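Local coordinates for putative lipoprotein (Parabacteroides distasonis ATCC 8503, PDB 3JX8) that is of unproven function but, as a putative lipoprotein with an adhesin-like beta-solenoid head domain, may serve in cell-surface adhesion or lipid binding, at residues A[121-126]-A[142-147]; A[163-168]-A[182-187]. All coordinates share one frame; numbering follows the deposited sequence.

In the fold
From the N terminus the chain runs through strand 120-125, makes a circuit through strands 129-132 and 136-137, and returns as strand 140-146; contact 1 (121-126 with 142-147) closes this coil. The next circuit leads to strand 160-166, and one more, through 170-174 and 176-177, to strand 180-185, where contact 2 (163-168 with 182-187) closes. The two contacts follow in series, neither enclosing nor crossing the other, their centres about 10 Å apart. Strands 140-146 and 160-166 join them: Met145 exchanges probable backbone hydrogen bonds with Ser164 and Ala166. Together they tie four successive parallel strands of one sheet, and both touch the second subunit.

Contact 1 of 2, residues A[121-126]-A[142-147]; sequences EINMAG and ECNMAG
Asn123 and Asn144 lie side by side and point the same way, their amide planes nearly coplanar at 15°. This lets Asn144 ND2 reach Asn123 OD1 at 2.8 Å, almost along the C=O axis and in the plane of the donor's own amide. The same ND2 also donates to Glu142 OE2 (2.8 Å), while Asn123 ND2 repeats that bond to Glu121 OE2 (2.8 Å); both carboxylates use the anti lone pair. With both its N-H groups engaged, the Asn144 amide is fixed in rotation, and Asn102 OD1 carries the row one strand further as an acceptor for Asn123 ND2.

Glu121 and Glu142 are extended beyond CG, with CG anti to the backbone N (chi1 -176° in Glu121), and their carboxylates stack with planes 9° apart. Glu121 OE1 and Glu142 OE2 are 4.0 Å apart, a like-charge approach probably eased by the amide donors. A water donates to OE1 of both residues.

On the other face Met124 and Met145, both selenomethionines, meet CB to CB at 4.2 Å, and with Ile122 they face the interior. Parallel backbone bonds such as Ile122 N to Glu142 O (2.7 Å) hold the register, and Gly147 avoids the clash a CB would make with Gly126 O. Such stacking of like residues, here an asparagine row beside a glutamate pair, is characteristic of a right-handed parallel beta-helix of the pectate-lyase-like kind.

Contact 2 of 2, residues A[163-168]-A[182-187]; sequences CSLASS and FNVAGS
Cys163 meets Phe182 at the ring's edge. Cys163 CB lies near the ring plane, 4.0 Å from Phe182 CD1. The sulfur-aromatic contact has the same edge-on character: Cys163 SG is 5.1 Å from the Phe182 ring centroid and 89° off its normal. Beside this pair Leu165 CB meets Val184 CG2 at 4.3 Å. Strands 170-174 and 189-192 cover these apolar groups from across the interior, with Ile171 on Cys163 and Leu165, and Ile190 on Phe182 and Val184.

The polar contacts centre on Asn183, whose side chain is on the other face with Ser164. Cys163 O accepts twice from it: from its backbone N at 2.7 Å, nearly straight off the carbonyl, and from its ND2 at 3.3 Å, a longer bond whose donor stands above the carbonyl plane, 51° out of it. With Asn183 CG anti to the carbonyl carbon (chi1 -53°), CG lies beside the backbone N, the other donor to this oxygen. Ser181 OG also bonds to Asn183 ND2, while Asn183 OD1 accepts from Asn203 on the next strand, holding the amide at both ends.

The backbone bonds continue in parallel register, with Leu165 N on Asn183 O (2.8 Å) and Ser167 N on Ala185 O (3.0 Å). At the turn, a CB on Gly186 would clash with Ser167 O. Ala166 and Ala185 pack on Ala185 and Ala166 of the second subunit, a reciprocal pairing at the dimer interface. Small outward residues, an inward apolar stack and a polar row along in-register strands mark neighbouring coils of a parallel beta-helix, consistent with the adhesin head-domain family.

Contact 1 of 2, residues A[121-126]-A[142-147]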
loop_
_atom_site.group_PDB
_atom_site.type_symbol
_atom_site.label_atom_id
_atom_site.label_comp_id
_atom_site.label_asym_id
_atom_site.label_seq_id
_atom_site.Cartn_x
_atom_site.Cartn_y
_atom_site.Cartn_z
ATOM N N GLU A 121 0.268 12.837 14.087
ATOM C CA GLU A 121 0.070 11.981 12.916
ATOM C C GLU A 121 0.200 12.771 11.617
ATOM O O GLU A 121 -0.547 13.731 11.388
ATOM C CB GLU A 121 -1.318 11.361 12.977
ATOM C CG GLU A 121 -1.609 10.387 11.861
ATOM C CD GLU A 121 -2.968 9.761 12.000
ATOM O OE1 GLU A 121 -3.300 9.299 13.107
ATOM O OE2 GLU A 121 -3.711 9.744 11.019
ATOM N N ILE A 122 1.150 12.373 10.781
ATOM C CA ILE A 122 1.360 12.955 9.450
ATOM C C ILE A 122 0.898 11.978 8.367
ATOM O O ILE A 122 1.377 10.830 8.308
ATOM C CB ILE A 122 2.835 13.250 9.214
ATOM C CG1 ILE A 122 3.356 14.178 10.294
ATOM C CG2 ILE A 122 3.063 13.903 7.859
ATOM C CD1 ILE A 122 4.672 14.723 9.953
ATOM N N ASN A 123 -0.043 12.426 7.531
ATOM C CA ASN A 123 -0.564 11.634 6.410
ATOM C C ASN A 123 -0.355 12.425 5.117
ATOM O O ASN A 123 -0.894 13.523 4.956
ATOM C CB ASN A 123 -2.043 11.332 6.582
ATOM C CG ASN A 123 -2.353 10.566 7.866
ATOM O OD1 ASN A 123 -1.820 9.485 8.111
ATOM N ND2 ASN A 123 -3.256 11.111 8.664
HETATM N N MSE A 124 0.473 11.896 4.232
HETATM C CA MSE A 124 0.729 12.481 2.926
HETATM C C MSE A 124 0.346 11.567 1.737
HETATM O O MSE A 124 0.692 10.385 1.730
HETATM C CB MSE A 124 2.186 12.791 2.812
HETATM C CG MSE A 124 2.691 12.719 1.324
HETATM SE SE MSE A 124 3.864 14.165 1.243
HETATM C CE MSE A 124 2.661 15.460 0.286
ATOM N N ALA A 125 -0.348 12.123 0.738
ATOM C CA ALA A 125 -0.551 11.455 -0.534
ATOM C C ALA A 125 0.050 12.340 -1.628
ATOM O O ALA A 125 -0.224 13.541 -1.694
ATOM C CB ALA A 125 -2.039 11.179 -0.776
ATOM N N GLY A 126 0.896 11.757 -2.464
ATOM C CA GLY A 126 1.453 12.432 -3.613
ATOM C C GLY A 126 2.970 12.485 -3.705
ATOM O O GLY A 126 3.696 11.690 -3.085
ATOM N N GLU A 142 3.568 9.522 14.119
ATOM C CA GLU A 142 3.175 8.599 13.056
ATOM C C GLU A 142 3.344 9.304 11.714
ATOM O O GLU A 142 2.857 10.430 11.533
ATOM C CB GLU A 142 1.749 8.172 13.289
ATOM C CG GLU A 142 1.319 7.019 12.480
ATOM C CD GLU A 142 -0.064 6.515 12.848
ATOM O OE1 GLU A 142 -0.306 6.254 14.043
ATOM O OE2 GLU A 142 -0.896 6.348 11.933
ATOM N N CYS A 143 4.100 8.688 10.815
ATOM C CA CYS A 143 4.351 9.186 9.441
ATOM C C CYS A 143 3.824 8.202 8.405
ATOM O O CYS A 143 4.414 7.124 8.176
ATOM C CB CYS A 143 5.840 9.306 9.196
ATOM S SG CYS A 143 6.655 10.530 10.193
ATOM N N ASN A 144 2.723 8.561 7.774
ATOM C CA ASN A 144 2.107 7.723 6.800
ATOM C C ASN A 144 2.160 8.391 5.470
ATOM O O ASN A 144 1.838 9.596 5.343
ATOM C CB ASN A 144 0.680 7.489 7.193
ATOM C CG ASN A 144 0.572 6.906 8.572
ATOM O OD1 ASN A 144 1.350 6.014 8.933
ATOM N ND2 ASN A 144 -0.358 7.417 9.367
HETATM N N MSE A 145 2.566 7.635 4.466
HETATM C CA MSE A 145 2.478 8.146 3.113
HETATM C C MSE A 145 2.101 7.137 2.019
HETATM O O MSE A 145 2.377 5.903 2.123
HETATM C CB MSE A 145 3.738 8.880 2.762
HETATM C CG MSE A 145 4.945 8.055 2.587
HETATM SE SE MSE A 145 6.072 9.100 1.343
HETATM C CE MSE A 145 5.025 8.898 -0.296
ATOM N N ALA A 146 1.401 7.661 1.007
ATOM C CA ALA A 146 1.057 6.895 -0.175
ATOM C C ALA A 146 1.442 7.758 -1.358
ATOM O O ALA A 146 0.832 8.824 -1.625
ATOM C CB ALA A 146 -0.439 6.519 -0.197
ATOM N N GLY A 147 2.478 7.331 -2.059
ATOM C CA GLY A 147 2.899 8.028 -3.254
ATOM C C GLY A 147 4.380 7.951 -3.456
ATOM O O GLY A 147 5.048 7.119 -2.852
HETATM O O HOH W 1 -1.884 8.001 15.535
#

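Contact 2 of 2, residues A[163-168]-A[182-187]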
loop_
_atom_site.group_PDB
_atom_site.type_symbol
_atom_site.label_atom_id
_atom_site.label_comp_id
_atom_site.label_asym_id
_atom_site.label_seq_id
_atom_site.Cartn_x
_atom_site.Cartn_y
_atom_site.Cartn_z
ATOM N N CYS A 163 5.978 4.348 11.085
ATOM C CA CYS A 163 5.990 4.773 9.674
ATOM C C CYS A 163 5.444 3.714 8.751
ATOM O O CYS A 163 5.942 2.567 8.763
ATOM C CB CYS A 163 7.414 5.081 9.213
ATOM S SG CYS A 163 8.265 6.262 10.225
ATOM N N SER A 164 4.480 4.112 7.918
ATOM C CA SER A 164 3.907 3.267 6.887
ATOM C C SER A 164 3.985 3.981 5.549
ATOM O O SER A 164 3.513 5.119 5.395
ATOM C CB SER A 164 2.470 2.964 7.197
ATOM O OG SER A 164 2.382 2.424 8.487
ATOM N N LEU A 165 4.549 3.283 4.580
ATOM C CA LEU A 165 4.802 3.788 3.247
ATOM C C LEU A 165 4.103 2.874 2.251
ATOM O O LEU A 165 4.356 1.660 2.236
ATOM C CB LEU A 165 6.317 3.766 3.008
ATOM C CG LEU A 165 6.881 4.013 1.615
ATOM C CD1 LEU A 165 6.252 5.208 0.948
ATOM C CD2 LEU A 165 8.407 4.185 1.765
ATOM N N ALA A 166 3.171 3.419 1.468
ATOM C CA ALA A 166 2.588 2.694 0.328
ATOM C C ALA A 166 3.198 3.313 -0.909
ATOM O O ALA A 166 3.377 4.540 -0.989
ATOM C CB ALA A 166 1.039 2.786 0.294
ATOM N N SER A 167 3.511 2.467 -1.881
ATOM C CA SER A 167 4.037 2.889 -3.172
ATOM C C SER A 167 5.540 3.135 -3.139
ATOM O O SER A 167 6.256 2.458 -2.403
ATOM C CB SER A 167 3.249 4.075 -3.764
ATOM O OG SER A 167 3.349 4.087 -5.190
ATOM N N SER A 168 6.022 4.070 -3.950
ATOM C CA SER A 168 7.434 4.114 -4.331
ATOM C C SER A 168 8.278 5.164 -3.627
ATOM O O SER A 168 9.470 5.271 -3.899
ATOM C CB SER A 168 7.528 4.358 -5.853
ATOM O OG SER A 168 6.939 5.603 -6.178
ATOM N N PHE A 182 8.113 0.062 11.361
ATOM C CA PHE A 182 8.382 0.464 9.981
ATOM C C PHE A 182 7.734 -0.473 8.972
ATOM O O PHE A 182 8.003 -1.690 8.965
ATOM C CB PHE A 182 9.877 0.467 9.730
ATOM C CG PHE A 182 10.631 1.422 10.587
ATOM C CD1 PHE A 182 10.271 2.752 10.654
ATOM C CD2 PHE A 182 11.740 1.009 11.300
ATOM C CE1 PHE A 182 10.987 3.645 11.453
ATOM C CE2 PHE A 182 12.466 1.911 12.087
ATOM C CZ PHE A 182 12.081 3.235 12.156
ATOM N N ASN A 183 6.904 0.086 8.101
ATOM C CA ASN A 183 6.092 -0.701 7.187
ATOM C C ASN A 183 6.194 -0.152 5.779
ATOM O O ASN A 183 6.009 1.047 5.564
ATOM C CB ASN A 183 4.656 -0.670 7.627
ATOM C CG ASN A 183 4.498 -1.073 9.044
ATOM O OD1 ASN A 183 4.462 -2.261 9.360
ATOM N ND2 ASN A 183 4.471 -0.091 9.942
ATOM N N VAL A 184 6.542 -1.018 4.839
ATOM C CA VAL A 184 6.539 -0.685 3.420
ATOM C C VAL A 184 5.647 -1.654 2.616
ATOM O O VAL A 184 5.821 -2.879 2.697
ATOM C CB VAL A 184 7.961 -0.719 2.857
ATOM C CG1 VAL A 184 7.928 -0.430 1.357
ATOM C CG2 VAL A 184 8.824 0.276 3.611
ATOM N N ALA A 185 4.694 -1.104 1.848
ATOM C CA ALA A 185 3.881 -1.883 0.918
ATOM C C ALA A 185 4.090 -1.283 -0.463
ATOM O O ALA A 185 3.361 -0.372 -0.880
ATOM C CB ALA A 185 2.406 -1.848 1.316
ATOM N N GLY A 186 5.060 -1.806 -1.187
ATOM C CA GLY A 186 5.422 -1.278 -2.489
ATOM C C GLY A 186 6.929 -1.272 -2.661
ATOM O O GLY A 186 7.640 -1.982 -1.964
ATOM N N SER A 187 7.412 -0.441 -3.574
ATOM C CA SER A 187 8.824 -0.450 -3.949
ATOM C C SER A 187 9.620 0.585 -3.181
ATOM O O SER A 187 10.812 0.656 -3.343
ATOM C CB SER A 187 8.978 -0.238 -5.462
ATOM O OG SER A 187 8.437 1.014 -5.857
#